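Local coordinates for Esterase/lipase (Uncultured bacterium, PDB 3DNM), which probably hydrolyses carboxylic esters as a hormone-sensitive-lipase-like esterase of the alpha/beta hydrolase fold, at residues 87-92 / 120-125; 92-97 / 162-167; 180-185 / 241-246; 249-254 / 276-281. All coordinates share one frame; numbering follows the deposited sequence.

Contact 1 (87-92 / 120-125). With SO4 (sulfate ion), chain F.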
# COMPACT_ATOMS: atom_id res chain seq x y z
N GLN A 87 12.11 -1.27 10.68
CA GLN A 87 11.51 -0.57 11.81
C GLN A 87 11.04 -1.57 12.83
O GLN A 87 10.44 -2.58 12.48
CB GLN A 87 10.31 0.27 11.35
CG GLN A 87 10.52 1.03 10.05
CD GLN A 87 9.28 1.75 9.59
OE1 GLN A 87 9.15 2.10 8.41
NE2 GLN A 87 8.35 1.99 10.50
N ALA A 88 11.31 -1.30 14.10
CA ALA A 88 10.89 -2.19 15.16
C ALA A 88 11.07 -1.54 16.52
O ALA A 88 11.87 -0.62 16.68
CB ALA A 88 11.70 -3.48 15.10
N THR A 89 10.29 -2.01 17.49
CA THR A 89 10.39 -1.49 18.84
C THR A 89 11.46 -2.32 19.53
O THR A 89 11.89 -3.36 19.01
CB THR A 89 9.08 -1.66 19.62
OG1 THR A 89 8.53 -2.95 19.34
CG2 THR A 89 8.09 -0.58 19.23
N ASP A 90 11.90 -1.86 20.69
CA ASP A 90 12.92 -2.56 21.45
C ASP A 90 12.55 -4.03 21.63
O ASP A 90 13.33 -4.91 21.29
CB ASP A 90 13.08 -1.90 22.82
CG ASP A 90 14.28 -2.42 23.56
OD1 ASP A 90 14.46 -2.04 24.73
OD2 ASP A 90 15.05 -3.20 22.96
N GLY A 91 11.35 -4.28 22.15
CA GLY A 91 10.92 -5.65 22.37
C GLY A 91 10.02 -6.25 21.30
O GLY A 91 8.98 -6.84 21.62
N ALA A 92 10.41 -6.12 20.04
CA ALA A 92 9.63 -6.67 18.93
C ALA A 92 9.77 -8.18 18.83
O ALA A 92 10.84 -8.74 19.10
CB ALA A 92 10.06 -6.03 17.62
N LEU A 120 2.29 0.71 12.28
CA LEU A 120 2.05 -0.69 11.99
C LEU A 120 3.05 -1.55 12.74
O LEU A 120 2.68 -2.50 13.43
CB LEU A 120 2.16 -0.96 10.49
CG LEU A 120 0.95 -0.54 9.65
CD1 LEU A 120 1.14 -1.02 8.22
CD2 LEU A 120 -0.32 -1.15 10.25
N ALA A 121 4.32 -1.18 12.62
CA ALA A 121 5.40 -1.91 13.27
C ALA A 121 5.25 -1.95 14.79
O ALA A 121 5.59 -2.95 15.42
CB ALA A 121 6.74 -1.29 12.89
N LYS A 122 4.75 -0.88 15.38
CA LYS A 122 4.59 -0.87 16.82
C LYS A 122 3.37 -1.61 17.35
O LYS A 122 3.49 -2.43 18.25
CB LYS A 122 4.58 0.56 17.34
CG LYS A 122 4.40 0.65 18.83
CD LYS A 122 4.53 2.08 19.27
CE LYS A 122 4.32 2.22 20.75
NZ LYS A 122 4.60 3.60 21.18
N GLN A 123 2.19 -1.32 16.80
CA GLN A 123 0.95 -1.95 17.27
C GLN A 123 0.87 -3.44 16.95
O GLN A 123 -0.18 -4.08 17.12
CB GLN A 123 -0.26 -1.21 16.68
CG GLN A 123 -0.16 0.31 16.80
CD GLN A 123 -1.47 1.04 16.53
OE1 GLN A 123 -1.47 2.25 16.28
NE2 GLN A 123 -2.58 0.32 16.60
N SER A 124 1.97 -4.01 16.49
CA SER A 124 1.98 -5.42 16.17
C SER A 124 3.26 -6.11 16.65
O SER A 124 3.44 -7.31 16.45
CB SER A 124 1.81 -5.62 14.65
OG SER A 124 2.88 -5.01 13.95
N SER A 125 4.13 -5.34 17.31
CA SER A 125 5.40 -5.86 17.83
C SER A 125 6.05 -6.73 16.79
O SER A 125 6.26 -7.92 16.99
CB SER A 125 5.19 -6.66 19.11
OG SER A 125 5.03 -5.80 20.23
S SO4 F . 2.54 6.92 19.46
O1 SO4 F . 1.09 7.11 19.25
O2 SO4 F . 2.84 5.47 19.50
O3 SO4 F . 3.29 7.56 18.36
O4 SO4 F . 2.94 7.55 20.73
O HOH W 1 7.87 -3.41 16.68
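Thr89 and Lys122 meet with their side chains at about a right angle: the methyl CG2 of Thr89 lies against the start of the lysine chain, 3.9 Å from Lys122 CG, and only the aliphatic part of the lysine is used. With CG anti to the backbone N (chi1 179°) and every later torsion extended, Lys122 runs straight past the threonine and carries its ammonium away. There Lys122 NZ bonds the backbone O of Glu70 and, at 3.1 Å, O2 of a sulfate ion probably left from crystallisation. A lysine suits this partly exposed place, since its chain packs while its ammonium reaches the backbone O and the anion beyond. One residue earlier in the helix, the methyl of Ala121 faces strand 82-88, with Ala121 CB 3.9 Å from Gln87 O, while the amide of Gln87 turns to Thr117 of the same helix. The segments thus join the end of strand 82-88 to the C-terminus of helix 114-122, a helix packed on the central sheet of the alpha/beta hydrolase fold. That helix closes in a Schellman motif, with Ser125 at positive phi as the C-prime residue and Ser125 N 3.1 Å from Lys122 O. No direct hydrogen bond crosses between the segments; one water does the work, accepting from Thr89 N at 2.9 Å and donating to Ala121 O at 2.6 Å.

Contact 2 (92-97 / 162-167)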
# COMPACT_ATOMS: atom_id res chain seq x y z
N ALA A 92 10.41 -6.12 20.04
CA ALA A 92 9.63 -6.67 18.93
C ALA A 92 9.77 -8.18 18.83
O ALA A 92 10.84 -8.74 19.10
CB ALA A 92 10.06 -6.03 17.62
N GLY A 93 8.67 -8.84 18.46
CA GLY A 93 8.66 -10.28 18.32
C GLY A 93 9.49 -10.77 17.15
O GLY A 93 10.42 -10.08 16.71
N ALA A 94 9.16 -11.95 16.63
CA ALA A 94 9.90 -12.53 15.51
C ALA A 94 9.16 -12.33 14.20
O ALA A 94 9.72 -12.55 13.12
CB ALA A 94 10.13 -14.01 15.75
N ALA A 95 7.90 -11.92 14.29
CA ALA A 95 7.05 -11.67 13.13
C ALA A 95 7.71 -10.64 12.21
O ALA A 95 8.60 -9.90 12.64
CB ALA A 95 5.69 -11.19 13.58
N HIS A 96 7.27 -10.59 10.95
CA HIS A 96 7.84 -9.64 10.00
C HIS A 96 6.84 -9.10 9.00
O HIS A 96 5.98 -9.84 8.51
CB HIS A 96 8.98 -10.30 9.22
CG HIS A 96 10.20 -10.57 10.04
ND1 HIS A 96 11.08 -9.58 10.40
CD2 HIS A 96 10.65 -11.72 10.60
CE1 HIS A 96 12.03 -10.10 11.16
NE2 HIS A 96 11.79 -11.40 11.29
N ILE A 97 6.97 -7.82 8.69
CA ILE A 97 6.09 -7.18 7.73
C ILE A 97 6.89 -6.52 6.63
O ILE A 97 7.53 -5.49 6.85
CB ILE A 97 5.22 -6.07 8.36
CG1 ILE A 97 4.39 -6.63 9.51
CG2 ILE A 97 4.29 -5.50 7.30
CD1 ILE A 97 3.50 -5.59 10.13
N ALA A 162 8.63 -18.54 5.93
CA ALA A 162 7.65 -17.71 5.24
C ALA A 162 6.43 -17.58 6.14
O ALA A 162 5.57 -16.73 5.92
CB ALA A 162 7.25 -18.35 3.92
N ASP A 163 6.37 -18.42 7.16
CA ASP A 163 5.25 -18.45 8.09
C ASP A 163 5.17 -17.27 9.04
O ASP A 163 4.10 -16.97 9.56
CB ASP A 163 5.29 -19.73 8.91
CG ASP A 163 4.90 -20.95 8.09
OD1 ASP A 163 5.00 -22.08 8.63
OD2 ASP A 163 4.48 -20.79 6.92
N ARG A 164 6.29 -16.60 9.27
CA ARG A 164 6.29 -15.46 10.17
C ARG A 164 6.36 -14.14 9.43
O ARG A 164 6.67 -13.10 10.03
CB ARG A 164 7.44 -15.59 11.16
CG ARG A 164 7.23 -16.69 12.21
CD ARG A 164 8.52 -17.03 12.92
NE ARG A 164 9.51 -17.55 11.99
CZ ARG A 164 10.78 -17.81 12.30
NH1 ARG A 164 11.23 -17.58 13.53
NH2 ARG A 164 11.61 -18.29 11.37
N ILE A 165 6.06 -14.17 8.14
CA ILE A 165 6.08 -12.97 7.31
C ILE A 165 4.69 -12.61 6.82
O ILE A 165 3.83 -13.46 6.69
CB ILE A 165 6.97 -13.16 6.07
CG1 ILE A 165 8.43 -13.32 6.50
CG2 ILE A 165 6.82 -11.98 5.13
CD1 ILE A 165 9.37 -13.54 5.34
N ILE A 166 4.49 -11.33 6.55
CA ILE A 166 3.22 -10.83 6.06
C ILE A 166 3.52 -9.70 5.09
O ILE A 166 4.46 -8.94 5.30
CB ILE A 166 2.34 -10.33 7.22
CG1 ILE A 166 1.50 -11.50 7.75
CG2 ILE A 166 1.50 -9.13 6.78
CD1 ILE A 166 0.53 -11.14 8.87
N ILE A 167 2.75 -9.61 4.01
CA ILE A 167 2.99 -8.55 3.03
C ILE A 167 1.91 -7.50 3.12
O ILE A 167 0.73 -7.82 3.29
CB ILE A 167 3.02 -9.11 1.59
CG1 ILE A 167 3.92 -10.34 1.50
CG2 ILE A 167 3.58 -8.05 0.65
CD1 ILE A 167 5.39 -10.06 1.77
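His96 and Ile165 pair as neighbours in parallel strands, and the backbone supplies the polar part of the contact. His96 N donates to Arg164 O at 2.7 Å, and Ile166 N donates to His96 O at 2.9 Å; both bonds are weak, each bent to 129° at the hydrogen. His96 thus bonds Arg164 and Ile166, the residues that flank its partner Ile165, as parallel pairing requires. Three CA-H...O contacts run beside these bonds; in one, Ile97 CA stands 3.4 Å from Ile166 O.

Apolar contacts divide between the two faces of the sheet. His96 and Ile165 share one face, where His96 CB lies 4.1 Å from Ile165 CG1. Helix 143-159 covers that side, with Leu155 on Ile165 and Ala159 on His96. The other face carries Ile97 and Ile166, both packed under Ile318 of helix 305-321; beta-branched isoleucines suit extended strands and pack against a helix.

The His96 ring, with CG beside the backbone N (chi1 -70°), meets Trp129 with the planes at about 45°, and ND1 is hydrogen-bonded to the indole NE1. Arg164 stays at the margin, its chain laid along the loop before strand 96-100 and its NH1 4.3 Å from Ala94 CB.

The chemistry is that of a sheet interior: backbone bonds set the register of strands 96-100 and 165-170, isoleucines make up one face and, with the CB of His96, the other, and the arginine's charge is kept to the edge where the strands begin.

Contact 3 (180-185 / 241-246)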
# COMPACT_ATOMS: atom_id res chain seq x y z
N SER A 180 3.77 -8.99 -6.57
CA SER A 180 5.00 -9.67 -6.19
C SER A 180 4.75 -11.11 -5.72
O SER A 180 5.59 -11.99 -5.95
CB SER A 180 5.71 -8.90 -5.08
OG SER A 180 4.89 -8.82 -3.94
N MET A 181 3.62 -11.35 -5.07
CA MET A 181 3.34 -12.70 -4.59
C MET A 181 2.95 -13.64 -5.73
O MET A 181 3.16 -14.85 -5.66
CB MET A 181 2.26 -12.68 -3.51
CG MET A 181 2.74 -12.03 -2.22
SD MET A 181 4.31 -12.74 -1.63
CE MET A 181 5.50 -11.58 -2.27
N LEU A 182 2.37 -13.08 -6.79
CA LEU A 182 2.02 -13.89 -7.95
C LEU A 182 3.35 -14.21 -8.63
O LEU A 182 3.63 -15.34 -8.99
CB LEU A 182 1.11 -13.11 -8.90
CG LEU A 182 -0.31 -12.76 -8.41
CD1 LEU A 182 -0.98 -11.81 -9.39
CD2 LEU A 182 -1.13 -14.03 -8.26
N LYS A 183 4.19 -13.19 -8.77
CA LYS A 183 5.49 -13.39 -9.41
C LYS A 183 6.31 -14.37 -8.60
O LYS A 183 7.08 -15.14 -9.15
CB LYS A 183 6.24 -12.05 -9.51
CG LYS A 183 7.37 -12.02 -10.53
CD LYS A 183 8.59 -12.81 -10.09
CE LYS A 183 9.78 -12.54 -11.02
NZ LYS A 183 9.47 -12.86 -12.44
N ALA A 184 6.13 -14.35 -7.28
CA ALA A 184 6.87 -15.26 -6.41
C ALA A 184 6.36 -16.69 -6.57
O ALA A 184 7.14 -17.64 -6.59
CB ALA A 184 6.74 -14.82 -4.96
N LYS A 185 5.04 -16.84 -6.67
CA LYS A 185 4.43 -18.16 -6.85
C LYS A 185 5.04 -18.71 -8.14
O LYS A 185 5.50 -19.84 -8.18
CB LYS A 185 2.92 -18.02 -7.00
CG LYS A 185 2.08 -19.09 -6.28
CD LYS A 185 0.75 -19.34 -7.01
CE LYS A 185 0.09 -18.04 -7.50
NZ LYS A 185 -1.03 -18.23 -8.48
N ASN A 241 -1.96 -6.65 -18.10
CA ASN A 241 -0.98 -7.68 -17.78
C ASN A 241 -1.26 -8.02 -16.30
O ASN A 241 -1.21 -7.14 -15.44
CB ASN A 241 0.44 -7.13 -17.96
CG ASN A 241 1.52 -8.08 -17.43
OD1 ASN A 241 2.70 -7.97 -17.79
ND2 ASN A 241 1.13 -9.01 -16.55
N PRO A 242 -1.56 -9.29 -16.00
CA PRO A 242 -1.84 -9.73 -14.63
C PRO A 242 -0.90 -9.19 -13.57
O PRO A 242 -1.33 -8.84 -12.47
CB PRO A 242 -1.80 -11.25 -14.73
CG PRO A 242 -0.87 -11.49 -15.89
CD PRO A 242 -1.37 -10.46 -16.87
N LEU A 243 0.39 -9.13 -13.88
CA LEU A 243 1.35 -8.63 -12.91
C LEU A 243 1.30 -7.11 -12.76
O LEU A 243 1.97 -6.53 -11.90
CB LEU A 243 2.76 -9.09 -13.30
CG LEU A 243 3.49 -9.91 -12.23
CD1 LEU A 243 2.57 -10.98 -11.67
CD2 LEU A 243 4.73 -10.55 -12.82
N ILE A 244 0.48 -6.46 -13.58
CA ILE A 244 0.33 -5.01 -13.53
C ILE A 244 -1.03 -4.62 -12.90
O ILE A 244 -1.11 -3.71 -12.09
CB ILE A 244 0.49 -4.40 -14.94
CG1 ILE A 244 1.93 -4.60 -15.40
CG2 ILE A 244 0.14 -2.91 -14.93
CD1 ILE A 244 2.30 -3.82 -16.66
N SER A 245 -2.08 -5.32 -13.31
CA SER A 245 -3.42 -5.12 -12.76
C SER A 245 -3.85 -6.52 -12.33
O SER A 245 -4.53 -7.23 -13.08
CB SER A 245 -4.37 -4.56 -13.82
OG SER A 245 -4.10 -3.20 -14.09
N PRO A 246 -3.43 -6.95 -11.13
CA PRO A 246 -3.74 -8.27 -10.59
C PRO A 246 -5.19 -8.71 -10.73
O PRO A 246 -5.49 -9.90 -10.77
CB PRO A 246 -3.30 -8.15 -9.13
CG PRO A 246 -2.12 -7.25 -9.23
CD PRO A 246 -2.65 -6.17 -10.16
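Leu243 reaches from the loop to helix 172-187, and its two methyls divide between the neighbouring residues Leu182 and Lys183. Leu243 CD1 touches Leu182 CB at 3.8 Å, while Leu243 CD2 lies beside the aliphatic stem of Lys183, 3.8 Å from its CG. This forked leucine is the close-packed part of the contact. A second apolar point lies deeper, where Leu182 CD1 approaches the ring of Pro246 at 4.3 Å from its CB; leucine and proline both suit this buried side, since neither side chain brings a polar group.

Toward solvent the contact is looser. Lys183 bends at chi2 (-73°) and again at chi4, which takes its ammonium away from the loop toward Asp187, a long and weak ion pair. Exposed Pro242 adds little beyond its carbonyl, with Pro242 O 4.3 Å from Leu182 CD1. The loop itself is held in a tight turn in which Asn241 O accepts from both Ile244 N and Ser245 N.

No hydrogen bond joins the segments. The loop, which follows helix 223-234 and leads to strand 257-262, lies on one flank of helix 172-187, and helix 143-159 meets that helix through Ser180, Met181 and Lys183.

Contact 4 (249-254 / 276-281). With SO4 (sulfate ion), chain G.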
# COMPACT_ATOMS: atom_id res chain seq x y z
N ALA A 249 -5.64 -11.48 -12.98
CA ALA A 249 -4.74 -12.62 -12.85
C ALA A 249 -5.40 -13.92 -12.44
O ALA A 249 -6.62 -14.02 -12.32
CB ALA A 249 -3.63 -12.28 -11.85
N ASP A 250 -4.56 -14.93 -12.26
CA ASP A 250 -5.02 -16.22 -11.80
C ASP A 250 -4.58 -16.18 -10.34
O ASP A 250 -3.57 -16.78 -9.95
CB ASP A 250 -4.31 -17.35 -12.53
CG ASP A 250 -4.58 -18.70 -11.89
OD1 ASP A 250 -5.37 -18.76 -10.92
OD2 ASP A 250 -4.00 -19.71 -12.36
N LEU A 251 -5.34 -15.44 -9.55
CA LEU A 251 -5.07 -15.24 -8.14
C LEU A 251 -5.08 -16.50 -7.30
O LEU A 251 -4.97 -16.44 -6.08
CB LEU A 251 -6.07 -14.22 -7.60
CG LEU A 251 -5.92 -12.90 -8.39
CD1 LEU A 251 -7.23 -12.15 -8.39
CD2 LEU A 251 -4.79 -12.07 -7.78
N SER A 252 -5.20 -17.65 -7.95
CA SER A 252 -5.20 -18.91 -7.23
C SER A 252 -3.92 -19.11 -6.44
O SER A 252 -2.86 -18.58 -6.80
CB SER A 252 -5.36 -20.07 -8.21
OG SER A 252 -6.68 -20.12 -8.70
N GLY A 253 -4.02 -19.85 -5.34
CA GLY A 253 -2.84 -20.14 -4.54
C GLY A 253 -2.35 -19.09 -3.56
O GLY A 253 -1.59 -19.42 -2.66
N LEU A 254 -2.76 -17.84 -3.72
CA LEU A 254 -2.31 -16.79 -2.82
C LEU A 254 -2.83 -17.00 -1.40
O LEU A 254 -3.86 -17.63 -1.18
CB LEU A 254 -2.76 -15.43 -3.33
CG LEU A 254 -2.23 -15.05 -4.70
CD1 LEU A 254 -2.90 -13.78 -5.16
CD2 LEU A 254 -0.74 -14.86 -4.63
N GLU A 276 -13.63 -9.91 -5.21
CA GLU A 276 -14.52 -10.80 -5.95
C GLU A 276 -13.70 -11.88 -6.64
O GLU A 276 -13.91 -13.07 -6.44
CB GLU A 276 -15.31 -10.00 -6.98
CG GLU A 276 -16.14 -10.82 -7.97
CD GLU A 276 -16.97 -9.94 -8.88
OE1 GLU A 276 -18.00 -9.41 -8.42
OE2 GLU A 276 -16.59 -9.76 -10.06
N ARG A 277 -12.75 -11.44 -7.45
CA ARG A 277 -11.92 -12.36 -8.19
C ARG A 277 -11.10 -13.25 -7.29
O ARG A 277 -11.19 -14.48 -7.40
CB ARG A 277 -11.03 -11.58 -9.16
CG ARG A 277 -11.86 -10.72 -10.10
CD ARG A 277 -13.11 -11.48 -10.57
NE ARG A 277 -14.00 -10.65 -11.38
CZ ARG A 277 -13.73 -10.26 -12.62
NH1 ARG A 277 -12.59 -10.62 -13.20
NH2 ARG A 277 -14.59 -9.49 -13.28
N ALA A 278 -10.32 -12.67 -6.39
CA ALA A 278 -9.51 -13.48 -5.47
C ALA A 278 -10.49 -14.42 -4.75
O ALA A 278 -10.19 -15.60 -4.48
CB ALA A 278 -8.80 -12.57 -4.48
N GLY A 279 -11.67 -13.89 -4.45
CA GLY A 279 -12.68 -14.68 -3.78
C GLY A 279 -12.99 -15.88 -4.64
O GLY A 279 -12.77 -17.02 -4.23
N ALA A 280 -13.48 -15.64 -5.85
CA ALA A 280 -13.83 -16.74 -6.74
C ALA A 280 -12.60 -17.54 -7.12
O ALA A 280 -12.70 -18.68 -7.56
CB ALA A 280 -14.55 -16.21 -7.99
N ALA A 281 -11.44 -16.93 -6.94
CA ALA A 281 -10.19 -17.60 -7.27
C ALA A 281 -9.84 -18.60 -6.19
O ALA A 281 -8.91 -19.37 -6.34
CB ALA A 281 -9.07 -16.58 -7.40
S SO4 G . -13.47 -8.92 -16.65
O1 SO4 G . -14.57 -7.97 -16.35
O2 SO4 G . -13.99 -10.31 -16.65
O3 SO4 G . -12.89 -8.63 -17.97
O4 SO4 G . -12.41 -8.79 -15.63
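Leu251 packs near the C-terminal end of helix 268-280. Leu251 CB rests on the methyl of Ala281, 3.8 Å from its CB, and Leu251 CD1 reaches between Arg277 and Ala278, 3.7 Å from Ala278 N. Small alanines suit this place because their methyls let the leucine lie close to the helix backbone. Ser252 OG lies 3.3 Å from Ala281 O, a weak hydrogen bond at best, since the same proton may go instead to Asp250 OD1.

Further out, Arg277 gives only its CB to Leu251, at 3.9 Å from Leu251 CD1. The bend at chi2 (-41°) turns its guanidinium away, where NE forms a salt bridge with Glu276 OE2 at 3.0 Å, in the guanidinium plane. The far edge meets a sulfate ion, probably from crystallisation, with Arg277 NH1 3.0 Å from its O4.

The loop is shaped by its own turns and by Lys185 of helix 172-187, whose ammonium bonds Ser252 O. Around Asp250 OD1 the geometry fits an Asx turn, though the position of Ser252 N is less certain. A type II beta turn follows, Leu251 to Leu254, where Gly253 takes the positive phi (81°) usual for the third position, in the loop leading into strand 257-262 of the alpha/beta hydrolase fold.

Overall arrangement
Contacts 1 and 2 adjoin on the same side of the chain's centre, about 11 Å apart between centres; they share Ala92, and their segments alternate along the chain. Both reach the central sheet, whose strand 96-100 lies between 127-131 and 165-170. Contacts 3 and 4 follow in series and are likewise about 11 Å apart between centres, joined by Pro242 packing on Ala249 and Leu182 on Leu254. Helix 172-187, which directly follows strand 165-170, bridges the pairs: Met181 touches Ile167. Contacts 1 and 4 lie about 31 Å apart between centres. The sequence between that strand and helix fits a nucleophile elbow at Ser171, so contacts 2 and 3 probably lie in the framework carrying it.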